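Local coordinates for CDGSH iron-sulfur domain-containing protein 3, mitochondrial (Homo sapiens, PDB 6AVJ) that binds two [2Fe-2S] clusters as a monomer, can pass them to the apoferredoxins FDX1 and FDX2, and helps keep mitochondrial iron and reactive oxygen species at normal levels, at residues K20-C25 with F52-T57. The protein carries 2 engineered substitutions. Sequence-based numbering, arbitrary orientation.
Sequences KTYRWC and FKAQET. With FES (Fe2/s2 (inorganic) cluster), chain D.
In one of the two small antiparallel sheets of this monomeric NEET protein, Tyr22 of strand 21-24 pairs with Phe52 of strand 50-53, and the first of these strands runs on into Cys25, a ligand of one [2Fe-2S] cluster. The case illustrates how a short ladder of backbone bonds is backed on one face by aromatic side chains. Tyr22 and Phe52 form a hydrogen-bonded pair: Tyr22 N gives to Phe52 O at 2.7 Å, and Phe52 N returns a bond to Tyr22 O at 2.8 Å. One step on, Thr21 and Lys53 are a non-hydrogen-bonded pair with CA atoms 4.2 Å apart, and beyond them Ala54 N reaches Lys20 O at 2.9 Å, where the second strand has already passed into loop.

Tyr22 and Phe52 share one face of the sheet. The Phe52 ring starts from a CG set between the backbone N and the carbonyl carbon (chi1 67°). What lies over one face of that ring, offset toward the rim, is the CB of Tyr22, a CH-pi contact 24° off the ring normal, with Tyr22 CB 3.5 Å from Phe52 CZ. The two ring planes are 25° apart but slid past each other, so they barely overlap. Ala54 CB lies 3.9 Å from Tyr22 CE1, and Tyr22, Phe52 and Ala54 alike touch Leu16 of strand 12-16, which belongs to the sheet formed with strand 58-62. The tyrosine hydroxyl is hydrogen-bonded to Val17 N.

Trp24 brings its CB to the edge of the Phe52 ring, while its indole leads away, and NE1 is hydrogen-bonded to the backbone O of Cys63, a ligand of the second cluster. Next in the chain, Cys25 SG binds FE2 of the first cluster at 2.4 Å.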
loop_
_atom_site.group_PDB
_atom_site.type_symbol
_atom_site.label_atom_id
_atom_site.label_comp_id
_atom_site.label_asym_id
_atom_site.label_seq_id
_atom_site.Cartn_x
_atom_site.Cartn_y
_atom_site.Cartn_z
ATOM N N LYS A 20 2.041 -12.273 -13.100
ATOM C CA LYS A 20 2.756 -12.393 -11.842
ATOM C C LYS A 20 1.815 -11.989 -10.727
ATOM O O LYS A 20 1.008 -11.068 -10.891
ATOM C CB LYS A 20 4.005 -11.526 -11.817
ATOM C CG LYS A 20 4.862 -11.740 -10.598
ATOM C CD LYS A 20 6.250 -11.157 -10.856
ATOM C CE LYS A 20 7.085 -11.045 -9.597
ATOM N NZ LYS A 20 8.443 -10.569 -9.982
ATOM N N THR A 21 1.895 -12.713 -9.624
ATOM C CA THR A 21 1.046 -12.457 -8.456
ATOM C C THR A 21 1.752 -11.530 -7.485
ATOM O O THR A 21 2.931 -11.718 -7.180
ATOM C CB THR A 21 0.673 -13.760 -7.734
ATOM O OG1 THR A 21 -0.146 -14.518 -8.607
ATOM C CG2 THR A 21 -0.104 -13.470 -6.439
ATOM N N TYR A 22 1.023 -10.521 -7.010
ATOM C CA TYR A 22 1.555 -9.509 -6.116
ATOM C C TYR A 22 0.680 -9.458 -4.872
ATOM O O TYR A 22 -0.501 -9.835 -4.920
ATOM C CB TYR A 22 1.593 -8.122 -6.792
ATOM C CG TYR A 22 2.506 -8.049 -8.011
ATOM C CD1 TYR A 22 2.049 -8.405 -9.284
ATOM C CD2 TYR A 22 3.840 -7.695 -7.876
ATOM C CE1 TYR A 22 2.901 -8.379 -10.395
ATOM C CE2 TYR A 22 4.699 -7.642 -9.003
ATOM C CZ TYR A 22 4.214 -7.983 -10.247
ATOM O OH TYR A 22 5.063 -7.950 -11.339
ATOM N N ARG A 23 1.262 -8.943 -3.773
ATOM C CA ARG A 23 0.575 -8.823 -2.466
ATOM C C ARG A 23 0.796 -7.413 -1.936
ATOM O O ARG A 23 1.874 -7.090 -1.427
ATOM C CB ARG A 23 1.061 -9.869 -1.481
ATOM C CG ARG A 23 0.586 -11.309 -1.857
ATOM C CD ARG A 23 1.218 -12.378 -1.017
ATOM N NE ARG A 23 0.636 -13.688 -1.338
ATOM C CZ ARG A 23 0.963 -14.425 -2.400
ATOM N NH1 ARG A 23 1.891 -14.008 -3.256
ATOM N NH2 ARG A 23 0.372 -15.597 -2.613
ATOM N N TRP A 24 -0.198 -6.561 -2.127
ATOM C CA TRP A 24 -0.068 -5.158 -1.754
ATOM C C TRP A 24 -0.199 -4.982 -0.245
ATOM O O TRP A 24 -1.107 -5.532 0.375
ATOM C CB TRP A 24 -1.138 -4.330 -2.423
ATOM C CG TRP A 24 -1.163 -2.850 -2.041
ATOM C CD1 TRP A 24 -0.210 -1.940 -2.319
ATOM C CD2 TRP A 24 -2.221 -2.142 -1.397
ATOM N NE1 TRP A 24 -0.591 -0.697 -1.887
ATOM C CE2 TRP A 24 -1.839 -0.797 -1.326
ATOM C CE3 TRP A 24 -3.485 -2.503 -0.921
ATOM C CZ2 TRP A 24 -2.649 0.176 -0.705
ATOM C CZ3 TRP A 24 -4.283 -1.556 -0.347
ATOM C CH2 TRP A 24 -3.861 -0.227 -0.227
ATOM N N CYS A 25 0.670 -4.178 0.346
ATOM C CA CYS A 25 0.572 -4.005 1.788
ATOM C C CYS A 25 -0.618 -3.098 2.097
ATOM O O CYS A 25 -0.668 -1.937 1.666
ATOM C CB CYS A 25 1.882 -3.459 2.368
ATOM S SG CYS A 25 1.753 -2.939 4.099
ATOM N N PHE A 52 -3.191 -9.745 -5.748
ATOM C CA PHE A 52 -3.677 -9.487 -7.105
ATOM C C PHE A 52 -2.688 -10.020 -8.133
ATOM O O PHE A 52 -1.488 -10.135 -7.886
ATOM C CB PHE A 52 -3.983 -8.007 -7.401
ATOM C CG PHE A 52 -2.771 -7.094 -7.423
ATOM C CD1 PHE A 52 -2.189 -6.670 -6.234
ATOM C CD2 PHE A 52 -2.218 -6.654 -8.624
ATOM C CE1 PHE A 52 -1.100 -5.812 -6.238
ATOM C CE2 PHE A 52 -1.092 -5.814 -8.619
ATOM C CZ PHE A 52 -0.561 -5.389 -7.447
ATOM N N LYS A 53 -3.211 -10.361 -9.295
ATOM C CA LYS A 53 -2.390 -10.919 -10.368
ATOM C C LYS A 53 -2.416 -9.913 -11.498
ATOM O O LYS A 53 -3.494 -9.506 -11.938
ATOM C CB LYS A 53 -2.913 -12.267 -10.870
ATOM C CG LYS A 53 -2.066 -12.833 -12.057
ATOM C CD LYS A 53 -2.484 -14.238 -12.536
ATOM C CE LYS A 53 -2.075 -15.320 -11.562
ATOM N NZ LYS A 53 -2.199 -16.654 -12.206
ATOM N N ALA A 54 -1.250 -9.517 -11.960
ATOM C CA ALA A 54 -1.181 -8.490 -12.990
ATOM C C ALA A 54 -1.690 -9.054 -14.301
ATOM O O ALA A 54 -1.265 -10.126 -14.709
ATOM C CB ALA A 54 0.258 -8.011 -13.184
ATOM N N GLN A 55 -2.547 -8.305 -14.988
ATOM C CA GLN A 55 -3.087 -8.771 -16.256
ATOM C C GLN A 55 -2.258 -8.310 -17.443
ATOM O O GLN A 55 -2.342 -8.925 -18.508
ATOM C CB GLN A 55 -4.533 -8.292 -16.422
ATOM C CG GLN A 55 -5.483 -8.733 -15.281
ATOM C CD GLN A 55 -5.739 -10.224 -15.259
ATOM O OE1 GLN A 55 -6.493 -10.747 -16.080
ATOM N NE2 GLN A 55 -5.129 -10.920 -14.299
ATOM N N GLU A 56 -1.452 -7.258 -17.280
ATOM C CA GLU A 56 -0.639 -6.732 -18.367
ATOM C C GLU A 56 0.677 -6.195 -17.806
ATOM O O GLU A 56 0.781 -5.868 -16.625
ATOM C CB GLU A 56 -1.419 -5.686 -19.176
ATOM C CG GLU A 56 -2.108 -4.651 -18.402
ATOM C CD GLU A 56 -2.974 -3.713 -19.272
ATOM O OE1 GLU A 56 -3.471 -4.127 -20.346
ATOM O OE2 GLU A 56 -3.158 -2.551 -18.863
ATOM N N THR A 57 1.712 -6.206 -18.637
ATOM C CA THR A 57 3.005 -5.653 -18.250
ATOM C C THR A 57 2.952 -4.146 -18.467
ATOM O O THR A 57 2.700 -3.689 -19.575
ATOM C CB THR A 57 4.149 -6.315 -19.028
ATOM O OG1 THR A 57 4.243 -7.698 -18.639
ATOM C CG2 THR A 57 5.526 -5.589 -18.732
HETATM FE FE1 FES D . 1.458 -7.519 5.055
HETATM FE FE2 FES D . 1.274 -4.844 5.393
HETATM S S1 FES D . -0.287 -6.165 4.626
HETATM S S2 FES D . 3.023 -6.122 5.759
#